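Long-range contact in aspartokinase (Arabidopsis thaliana, PDB 2CDQ), which phosphorylates L-aspartate with ATP, the first step toward lysine, threonine, methionine and isoleucine, and binds lysine and S-adenosylmethionine as allosteric effectors: residues Glu366-Ser371 with Asp402-Glu407. Numbering follows the deposited sequence.
With SAM (S-adenosylmethionine), chain F; LYS (lysine), chain C.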
loop_
_atom_site.group_PDB
_atom_site.type_symbol
_atom_site.label_atom_id
_atom_site.label_comp_id
_atom_site.label_asym_id
_atom_site.label_seq_id
_atom_site.Cartn_x
_atom_site.Cartn_y
_atom_site.Cartn_z
ATOM N N GLU A 366 -6.610 11.547 6.303
ATOM C CA GLU A 366 -5.935 12.734 6.863
ATOM C C GLU A 366 -6.922 13.789 7.374
ATOM O O GLU A 366 -6.715 14.393 8.433
ATOM C CB GLU A 366 -4.991 13.358 5.826
ATOM C CG GLU A 366 -4.173 14.533 6.352
ATOM C CD GLU A 366 -3.446 15.293 5.248
ATOM O OE1 GLU A 366 -4.014 15.452 4.139
ATOM O OE2 GLU A 366 -2.305 15.745 5.496
ATOM N N GLU A 367 -7.991 14.002 6.609
ATOM C CA GLU A 367 -9.054 14.929 6.991
ATOM C C GLU A 367 -9.855 14.410 8.184
ATOM O O GLU A 367 -10.453 15.195 8.913
ATOM C CB GLU A 367 -9.976 15.227 5.799
ATOM C CG GLU A 367 -9.366 16.167 4.759
ATOM C CD GLU A 367 -8.967 17.519 5.351
ATOM O OE1 GLU A 367 -9.865 18.355 5.617
ATOM O OE2 GLU A 367 -7.750 17.747 5.549
ATOM N N LEU A 368 -9.857 13.094 8.381
ATOM C CA LEU A 368 -10.570 12.486 9.505
ATOM C C LEU A 368 -9.657 12.118 10.679
ATOM O O LEU A 368 -10.085 11.437 11.622
ATOM C CB LEU A 368 -11.396 11.283 9.040
ATOM C CG LEU A 368 -12.874 11.573 8.750
ATOM C CD1 LEU A 368 -13.067 12.359 7.444
ATOM C CD2 LEU A 368 -13.648 10.265 8.721
ATOM N N GLY A 369 -8.407 12.583 10.609
ATOM C CA GLY A 369 -7.424 12.439 11.690
ATOM C C GLY A 369 -7.001 11.024 12.055
ATOM O O GLY A 369 -6.594 10.776 13.196
ATOM N N ILE A 370 -7.085 10.104 11.091
ATOM C CA ILE A 370 -6.768 8.690 11.322
ATOM C C ILE A 370 -5.435 8.275 10.686
ATOM O O ILE A 370 -5.168 8.575 9.514
ATOM C CB ILE A 370 -7.898 7.752 10.815
ATOM C CG1 ILE A 370 -9.211 8.035 11.549
ATOM C CG2 ILE A 370 -7.512 6.291 11.001
ATOM C CD1 ILE A 370 -10.355 7.125 11.137
ATOM N N SER A 371 -4.611 7.581 11.468
ATOM C CA SER A 371 -3.371 7.009 10.964
ATOM C C SER A 371 -3.542 5.539 10.567
ATOM O O SER A 371 -3.983 4.708 11.367
ATOM C CB SER A 371 -2.244 7.171 11.981
ATOM O OG SER A 371 -1.075 6.499 11.546
ATOM N N ASP A 402 -17.966 4.714 10.843
ATOM C CA ASP A 402 -19.079 4.934 9.915
ATOM C C ASP A 402 -18.865 6.157 9.029
ATOM O O ASP A 402 -19.324 6.189 7.884
ATOM C CB ASP A 402 -20.393 5.058 10.687
ATOM C CG ASP A 402 -20.776 3.769 11.400
ATOM O OD1 ASP A 402 -21.836 3.751 12.070
ATOM O OD2 ASP A 402 -20.022 2.774 11.295
ATOM N N HIS A 403 -18.155 7.148 9.564
ATOM C CA HIS A 403 -17.800 8.342 8.813
ATOM C C HIS A 403 -16.697 8.069 7.779
ATOM O O HIS A 403 -16.757 8.590 6.660
ATOM C CB HIS A 403 -17.387 9.468 9.761
ATOM C CG HIS A 403 -17.596 10.839 9.197
ATOM N ND1 HIS A 403 -18.359 11.796 9.838
ATOM C CD2 HIS A 403 -17.154 11.412 8.047
ATOM C CE1 HIS A 403 -18.370 12.902 9.112
ATOM N NE2 HIS A 403 -17.648 12.694 8.019
ATOM N N VAL A 404 -15.700 7.259 8.142
ATOM C CA VAL A 404 -14.640 6.886 7.198
ATOM C C VAL A 404 -15.247 6.144 6.013
ATOM O O VAL A 404 -14.984 6.478 4.856
ATOM C CB VAL A 404 -13.560 5.977 7.824
ATOM C CG1 VAL A 404 -12.339 5.932 6.930
ATOM C CG2 VAL A 404 -13.158 6.462 9.187
ATOM N N VAL A 405 -16.063 5.139 6.327
ATOM C CA VAL A 405 -16.732 4.308 5.330
ATOM C C VAL A 405 -17.593 5.156 4.386
ATOM O O VAL A 405 -17.485 5.026 3.162
ATOM C CB VAL A 405 -17.559 3.162 5.999
ATOM C CG1 VAL A 405 -18.314 2.337 4.965
ATOM C CG2 VAL A 405 -16.652 2.252 6.824
ATOM N N GLU A 406 -18.420 6.036 4.949
ATOM C CA GLU A 406 -19.286 6.905 4.147
ATOM C C GLU A 406 -18.502 7.780 3.188
ATOM O O GLU A 406 -18.889 7.949 2.025
ATOM C CB GLU A 406 -20.126 7.801 5.041
ATOM C CG GLU A 406 -21.422 7.190 5.491
ATOM C CD GLU A 406 -22.260 8.191 6.244
ATOM O OE1 GLU A 406 -22.345 8.067 7.488
ATOM O OE2 GLU A 406 -22.805 9.117 5.597
ATOM N N GLU A 407 -17.404 8.341 3.684
ATOM C CA GLU A 407 -16.555 9.190 2.861
ATOM C C GLU A 407 -15.913 8.402 1.724
ATOM O O GLU A 407 -15.911 8.853 0.577
ATOM C CB GLU A 407 -15.512 9.923 3.713
ATOM C CG GLU A 407 -16.076 11.135 4.468
ATOM C CD GLU A 407 -16.895 12.070 3.575
ATOM O OE1 GLU A 407 -16.399 12.466 2.496
ATOM O OE2 GLU A 407 -18.039 12.407 3.953
HETATM N N SAM F . -13.546 13.533 14.713
HETATM C CA SAM F . -12.340 13.457 15.532
HETATM C C SAM F . -11.323 14.549 15.189
HETATM O O SAM F . -10.672 15.113 16.073
HETATM O OXT SAM F . -11.124 14.891 14.022
HETATM C CB SAM F . -11.704 12.076 15.407
HETATM C CG SAM F . -10.694 11.724 16.505
HETATM S SD SAM F . -9.045 11.431 15.821
HETATM C CE SAM F . -9.260 9.806 15.054
HETATM C "C5'" SAM F . -7.933 11.135 17.234
HETATM C "C4'" SAM F . -8.416 10.248 18.387
HETATM O "O4'" SAM F . -8.683 8.928 17.958
HETATM C "C3'" SAM F . -7.362 10.131 19.478
HETATM O "O3'" SAM F . -7.992 10.309 20.724
HETATM C "C2'" SAM F . -6.810 8.719 19.388
HETATM O "O2'" SAM F . -6.614 8.146 20.665
HETATM C "C1'" SAM F . -7.892 7.962 18.639
HETATM N N9 SAM F . -7.369 6.972 17.671
HETATM C C8 SAM F . -7.520 5.613 17.758
HETATM N N7 SAM F . -6.940 5.031 16.688
HETATM C C5 SAM F . -6.423 6.000 15.907
HETATM C C6 SAM F . -5.727 5.960 14.701
HETATM N N6 SAM F . -5.461 4.800 14.106
HETATM N N1 SAM F . -5.309 7.141 14.122
HETATM C C2 SAM F . -5.581 8.349 14.738
HETATM N N3 SAM F . -6.272 8.378 15.936
HETATM C C4 SAM F . -6.688 7.226 16.510
HETATM N N LYS C . 1.094 8.667 7.676
HETATM C CA LYS C . 0.566 7.293 7.575
HETATM C C LYS C . -0.914 7.443 7.825
HETATM O O LYS C . -1.473 8.540 7.650
HETATM C CB LYS C . 1.215 6.400 8.642
HETATM C CG LYS C . 1.438 4.944 8.203
HETATM C CD LYS C . 2.529 4.796 7.162
HETATM C CE LYS C . 2.613 3.355 6.641
HETATM N NZ LYS C . 3.210 2.356 7.591
HETATM O OXT LYS C . -1.578 6.483 8.205
#
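L368, where helix 357-367 ends, faces V404 of helix 398-408 with their CA atoms 7.3 Å apart, and no hydrogen bond joins 366-371 to 402-407; apolar packing, mostly between side chains, makes the contact. L368 points at the helix and carries the largest share of it. Its CD2 methyl approaches the imidazole of H403 obliquely, 3.7 Å from ring atom CD2, and also lies against the V404 backbone N and CG2. The other methyl, CD1, comes only loosely near CG of E407 one turn further on. In H403, chi1 (-154°) carries CG, anti to the backbone N, toward the leucine at the exposed border of the patch. Deeper in, I370 and V404 meet tip to tip, CD1 of I370 standing 3.5 Å from CG2 of V404. The valine CG2 thus touches both apolar residues of 366-371, and F365 packs against I370 and V404 alike. Between L368 and I370 the chain turns through G369, the C-prime residue of a Schellman motif with positive phi (64°); its N bonds weakly to E366 O. Beyond this turn the backbone reads the adenine of S-adenosylmethionine: S371 N donates to N1 (2.8 Å), and N6 donates to S371 O (3.1 Å), both almost straight. CG2 of I370 lies off the adenine plane, just beyond its N1/N6 edge, 3.9 Å from SAM N1, while CD1 stays with the valine. S371 OG is hydrogen-bonded to D387 and to Q354 O of the second subunit, where the effector lysine is also held. The contact packs the turn leaving the first helix of an ACT domain (beta-alpha-beta-beta-alpha-beta) against the second helix, on one face of its antiparallel sheet; this loop forms part of the S-adenosylmethionine site and, through S371, of the effector lysine site.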